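Local atomic coordinates of ALKF (Bacillus cereus, PDB entry 3ZBO), a protein that probably binds branched DNA structures such as Holliday junctions and is related to the HEAT-like repeat DNA glycosylases AlkC and AlkD, its precise function being unknown. Residues 147-152 and 187-191; 15-19 and 48-52. The contacts are given in a common frame with arbitrary orientation. Residues are numbered along the deposited sequence.

Contact 1: 147-152 and 187-191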
loop_
_atom_site.group_PDB
_atom_site.type_symbol
_atom_site.label_atom_id
_atom_site.label_comp_id
_atom_site.label_asym_id
_atom_site.label_seq_id
_atom_site.Cartn_x
_atom_site.Cartn_y
_atom_site.Cartn_z
ATOM N N ASP A 147 -10.936 -12.307 10.238
ATOM C CA ASP A 147 -11.882 -12.380 9.198
ATOM C C ASP A 147 -13.228 -11.730 9.509
ATOM O O ASP A 147 -13.929 -11.233 8.621
ATOM C CB ASP A 147 -12.077 -13.836 8.724
ATOM C CG ASP A 147 -10.887 -14.368 7.949
ATOM O OD1 ASP A 147 -10.056 -13.539 7.476
ATOM O OD2 ASP A 147 -10.875 -15.595 7.759
ATOM N N ASN A 148 -13.617 -11.807 10.793
ATOM C CA ASN A 148 -14.888 -11.190 11.202
ATOM C C ASN A 148 -14.926 -9.660 11.136
ATOM O O ASN A 148 -16.022 -9.056 11.263
ATOM C CB ASN A 148 -15.288 -11.784 12.572
ATOM C CG ASN A 148 -14.570 -11.141 13.736
ATOM O OD1 ASN A 148 -13.468 -10.627 13.629
ATOM N ND2 ASN A 148 -15.212 -11.140 14.896
ATOM N N ALA A 149 -13.787 -9.032 10.813
ATOM C CA ALA A 149 -13.788 -7.602 10.554
ATOM C C ALA A 149 -14.364 -7.298 9.211
ATOM O O ALA A 149 -14.597 -6.098 8.944
ATOM C CB ALA A 149 -12.313 -7.048 10.728
ATOM N N PHE A 150 -14.670 -8.295 8.366
ATOM C CA PHE A 150 -15.188 -8.043 7.008
ATOM C C PHE A 150 -16.487 -8.703 6.753
ATOM O O PHE A 150 -16.746 -9.813 7.267
ATOM C CB PHE A 150 -14.171 -8.604 5.971
ATOM C CG PHE A 150 -12.777 -8.151 6.241
ATOM C CD1 PHE A 150 -12.334 -6.924 5.757
ATOM C CD2 PHE A 150 -11.931 -8.885 7.032
ATOM C CE1 PHE A 150 -11.016 -6.438 6.030
ATOM C CE2 PHE A 150 -10.665 -8.473 7.286
ATOM C CZ PHE A 150 -10.156 -7.231 6.809
ATOM N N SER A 151 -17.331 -8.010 6.011
ATOM C CA SER A 151 -18.556 -8.579 5.496
ATOM C C SER A 151 -18.199 -9.513 4.313
ATOM O O SER A 151 -17.566 -9.044 3.318
ATOM C CB SER A 151 -19.478 -7.458 4.973
ATOM O OG SER A 151 -20.400 -8.007 4.093
ATOM N N GLU A 152 -18.554 -10.808 4.365
ATOM C CA GLU A 152 -18.218 -11.751 3.291
ATOM C C GLU A 152 -18.912 -11.333 1.994
ATOM O O GLU A 152 -18.342 -11.354 0.908
ATOM C CB GLU A 152 -18.569 -13.215 3.674
ATOM C CG GLU A 152 -18.325 -14.173 2.606
ATOM C CD GLU A 152 -18.636 -15.633 2.980
ATOM O OE1 GLU A 152 -18.529 -15.966 4.201
ATOM O OE2 GLU A 152 -19.005 -16.394 2.073
ATOM N N SER A 187 -5.449 -14.921 2.375
ATOM C CA SER A 187 -5.667 -14.453 3.733
ATOM C C SER A 187 -7.137 -14.334 4.167
ATOM O O SER A 187 -7.345 -14.008 5.321
ATOM C CB SER A 187 -4.978 -13.104 3.962
ATOM O OG SER A 187 -3.551 -13.233 3.762
ATOM N N TYR A 188 -8.073 -14.587 3.282
ATOM C CA TYR A 188 -9.509 -14.544 3.621
ATOM C C TYR A 188 -10.187 -15.815 3.192
ATOM O O TYR A 188 -10.850 -15.914 2.182
ATOM C CB TYR A 188 -10.123 -13.303 2.913
ATOM C CG TYR A 188 -11.589 -13.108 3.474
ATOM C CD1 TYR A 188 -11.783 -12.706 4.756
ATOM C CD2 TYR A 188 -12.648 -13.340 2.597
ATOM C CE1 TYR A 188 -13.167 -12.526 5.218
ATOM C CE2 TYR A 188 -13.992 -13.149 2.967
ATOM C CZ TYR A 188 -14.199 -12.793 4.317
ATOM O OH TYR A 188 -15.511 -12.648 4.702
ATOM N N VAL A 189 -9.981 -16.842 4.036
ATOM C CA VAL A 189 -10.430 -18.187 3.645
ATOM C C VAL A 189 -11.903 -18.349 3.348
ATOM O O VAL A 189 -12.257 -19.242 2.548
ATOM C CB VAL A 189 -9.981 -19.301 4.615
ATOM C CG1 VAL A 189 -8.489 -19.358 4.696
ATOM C CG2 VAL A 189 -10.581 -19.165 5.997
ATOM N N PRO A 190 -12.782 -17.491 3.911
ATOM C CA PRO A 190 -14.194 -17.698 3.428
ATOM C C PRO A 190 -14.442 -17.639 1.956
ATOM O O PRO A 190 -15.368 -18.271 1.427
ATOM C CB PRO A 190 -14.958 -16.654 4.216
ATOM C CG PRO A 190 -14.155 -16.434 5.457
ATOM C CD PRO A 190 -12.661 -16.475 4.951
ATOM N N LEU A 191 -13.609 -16.914 1.207
ATOM C CA LEU A 191 -13.755 -16.808 -0.211
ATOM C C LEU A 191 -12.477 -17.266 -0.936
ATOM O O LEU A 191 -12.237 -16.872 -2.091
ATOM C CB LEU A 191 -14.027 -15.318 -0.592
ATOM C CG LEU A 191 -15.414 -14.885 -0.112
ATOM C CD1 LEU A 191 -15.591 -13.415 -0.319
ATOM C CD2 LEU A 191 -16.504 -15.649 -0.780
HETATM O O HOH W 1 -8.568 -16.188 6.535
HETATM O O HOH W 2 -16.105 -12.582 7.345
HETATM O O HOH W 3 -17.950 -18.427 0.958
#
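Y188, the first residue to leave helix 171-187, sends its ring across to the 147-152 loop. With chi1 at -170° (t), the ring runs past D147 OD1 and its OH end meets E152: CE1 lies 4.1 Å from CB of F150, and OH is 3.2 Å from CA of E152, at the ring edge. F150, an m rotamer, turns its own ring into the core against L141 and L142 of helix 128-144. D147, also m, has OD1 3.3 Å from CD1 of Y188 and OD2 3.4 Å from CD of P190; OD1 forms a salt bridge with K235, which also hydrogen-bonds to O of S187. The extended tt side chain of E152 passes P190 (OE1 to CB 3.6 Å). Water 1 links D147 OD2 (2.7 Å), S187 O (2.8 Å) and V189 N (2.9 Å), water 2 F150 O (2.8 Å) and Y188 OH (2.7 Å), water 3 E152 OE2 (2.5 Å) and P190 O (2.6 Å). The turns before helices 152-165 and 192-202 thus pack, consistent with a HEAT-like repeat fold, without direct hydrogen bonds, through van der Waals contact, three bridging waters and a carboxylate paired with K235.

Contact 2: 15-19 and 48-52; sequences ELEAL and IAKKI
I48 points its side chain from helix 46-52 at helix 9-19, where its CD1 meets two leucine methyls: CD2 of L16 at 4.0 Å and CD1 of L19 at 3.9 Å. Both segments are helical, with phi near -65° and psi near -40° over most of their length; at L19 psi is -8°. The short segment axes run nearly antiparallel, at 165°, and approach no closer than 13.5 Å, so long side chains must span the gap. The nearest CA pair is E15 and I48, 8.2 Å apart. I48 takes chi1 -43° (m) and chi2 -175° (t), which extends CD1 toward the leucines. L16 and L19 are both mt; the CA-to-CB bond of L19 points toward helix 46-52, whereas that of L16 runs sideways and its CD2 methyl closes the distance. E15 (chi1 -57°, chi2 -155°) lies along the outer side of this apolar patch, its OE1 3.8 Å from CG1 of I48 and 3.1 Å from NZ of K51 in a salt bridge. K51 reaches it from one turn beyond I48, with chi1 m, chi2 t and both outer torsions between wells. The interface is small, 165 Å² in all. Around it, F73 of helix 68-77 packs on I48, F38 on L16 and V40 on L19, so the apolar contact continues into the neighbouring helix and the loop before helix 46-52. This near-antiparallel packing joins two helices near the N-terminal end of the all-helical array, consistent with the HEAT-like repeat fold of AlkD relatives.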
loop_
_atom_site.group_PDB
_atom_site.type_symbol
_atom_site.label_atom_id
_atom_site.label_comp_id
_atom_site.label_asym_id
_atom_site.label_seq_id
_atom_site.Cartn_x
_atom_site.Cartn_y
_atom_site.Cartn_z
ATOM N N GLU A 15 19.471 12.936 9.349
ATOM C CA GLU A 15 19.731 11.503 9.564
ATOM C C GLU A 15 19.270 10.701 8.329
ATOM O O GLU A 15 19.945 9.750 7.890
ATOM C CB GLU A 15 19.089 10.997 10.836
ATOM C CG GLU A 15 19.563 11.801 12.095
ATOM C CD GLU A 15 19.466 11.030 13.413
ATOM O OE1 GLU A 15 18.844 9.932 13.442
ATOM O OE2 GLU A 15 20.032 11.548 14.436
ATOM N N LEU A 16 18.120 11.071 7.759
ATOM C CA LEU A 16 17.656 10.343 6.574
ATOM C C LEU A 16 18.559 10.572 5.364
ATOM O O LEU A 16 18.890 9.651 4.632
ATOM C CB LEU A 16 16.211 10.775 6.236
ATOM C CG LEU A 16 15.128 10.310 7.203
ATOM C CD1 LEU A 16 13.775 10.826 6.666
ATOM C CD2 LEU A 16 15.063 8.826 7.346
ATOM N N GLU A 17 19.016 11.781 5.176
ATOM C CA GLU A 17 19.924 12.112 4.057
ATOM C C GLU A 17 21.188 11.312 4.236
ATOM O O GLU A 17 21.699 10.760 3.266
ATOM C CB GLU A 17 20.213 13.603 4.066
ATOM C CG GLU A 17 21.113 13.991 2.947
ATOM C CD GLU A 17 21.030 15.469 2.609
ATOM O OE1 GLU A 17 20.731 16.269 3.498
ATOM O OE2 GLU A 17 21.276 15.807 1.436
ATOM N N ALA A 18 21.641 11.160 5.489
ATOM C CA ALA A 18 22.887 10.384 5.693
ATOM C C ALA A 18 22.745 8.929 5.381
ATOM O O ALA A 18 23.787 8.289 5.072
ATOM C CB ALA A 18 23.376 10.527 7.151
ATOM N N LEU A 19 21.519 8.370 5.524
ATOM C CA LEU A 19 21.248 6.982 5.206
ATOM C C LEU A 19 20.994 6.754 3.704
ATOM O O LEU A 19 20.960 5.572 3.246
ATOM C CB LEU A 19 20.050 6.434 5.988
ATOM C CG LEU A 19 20.220 6.450 7.526
ATOM C CD1 LEU A 19 18.868 6.325 8.287
ATOM C CD2 LEU A 19 21.219 5.328 7.936
ATOM N N ILE A 48 15.886 5.011 14.045
ATOM C CA ILE A 48 15.267 6.358 14.216
ATOM C C ILE A 48 13.794 6.247 14.663
ATOM O O ILE A 48 13.338 7.014 15.505
ATOM C CB ILE A 48 15.300 7.197 12.910
ATOM C CG1 ILE A 48 16.623 7.136 12.144
ATOM C CG2 ILE A 48 14.891 8.647 13.217
ATOM C CD1 ILE A 48 16.668 8.053 10.951
ATOM N N ALA A 49 13.066 5.272 14.115
ATOM C CA ALA A 49 11.663 5.110 14.407
ATOM C C ALA A 49 11.515 4.672 15.901
ATOM O O ALA A 49 10.568 5.087 16.588
ATOM C CB ALA A 49 11.064 4.038 13.494
ATOM N N LYS A 50 12.416 3.794 16.364
ATOM C CA LYS A 50 12.356 3.332 17.768
ATOM C C LYS A 50 12.564 4.528 18.724
ATOM O O LYS A 50 11.905 4.588 19.813
ATOM C CB LYS A 50 13.377 2.194 18.040
ATOM C CG LYS A 50 13.266 1.671 19.527
ATOM C CD LYS A 50 14.451 0.730 19.969
ATOM C CE LYS A 50 15.113 1.197 21.317
ATOM N NZ LYS A 50 14.412 0.798 22.567
ATOM N N LYS A 51 13.388 5.492 18.330
ATOM C CA LYS A 51 13.598 6.696 19.171
ATOM C C LYS A 51 12.292 7.543 19.244
ATOM O O LYS A 51 11.860 8.066 20.298
ATOM C CB LYS A 51 14.759 7.594 18.683
ATOM C CG LYS A 51 16.221 7.027 18.754
ATOM C CD LYS A 51 17.283 8.149 18.498
ATOM C CE LYS A 51 18.424 7.813 17.464
ATOM N NZ LYS A 51 18.165 8.432 16.082
ATOM N N ILE A 52 11.624 7.667 18.103
ATOM C CA ILE A 52 10.547 8.651 18.011
ATOM C C ILE A 52 9.193 8.131 18.463
ATOM O O ILE A 52 8.418 8.875 19.074
ATOM C CB ILE A 52 10.484 9.199 16.544
ATOM C CG1 ILE A 52 11.741 10.000 16.264
ATOM C CG2 ILE A 52 9.137 9.995 16.350
ATOM C CD1 ILE A 52 11.925 10.298 14.760
#

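The two contacts lie on opposite sides of the chain's centre, 37 Å apart between centres and about 25 Å between nearest atoms, without touching. They come in series along the chain: contact 2 joins helices 9-19 and 46-52 near the N-terminus, and contact 1 follows later, joining the turn between helices 128-144 and 152-165 to the turn between helices 171-187 and 192-202. No helix is shared, yet all four segments belong to the same DNA alkylation repair family region. One contact is made by helix sides and the other by interhelical turns, so the contacts tie helices together on opposite sides of the helical array, consistent with the HEAT-like repeat architecture of the AlkD-related proteins.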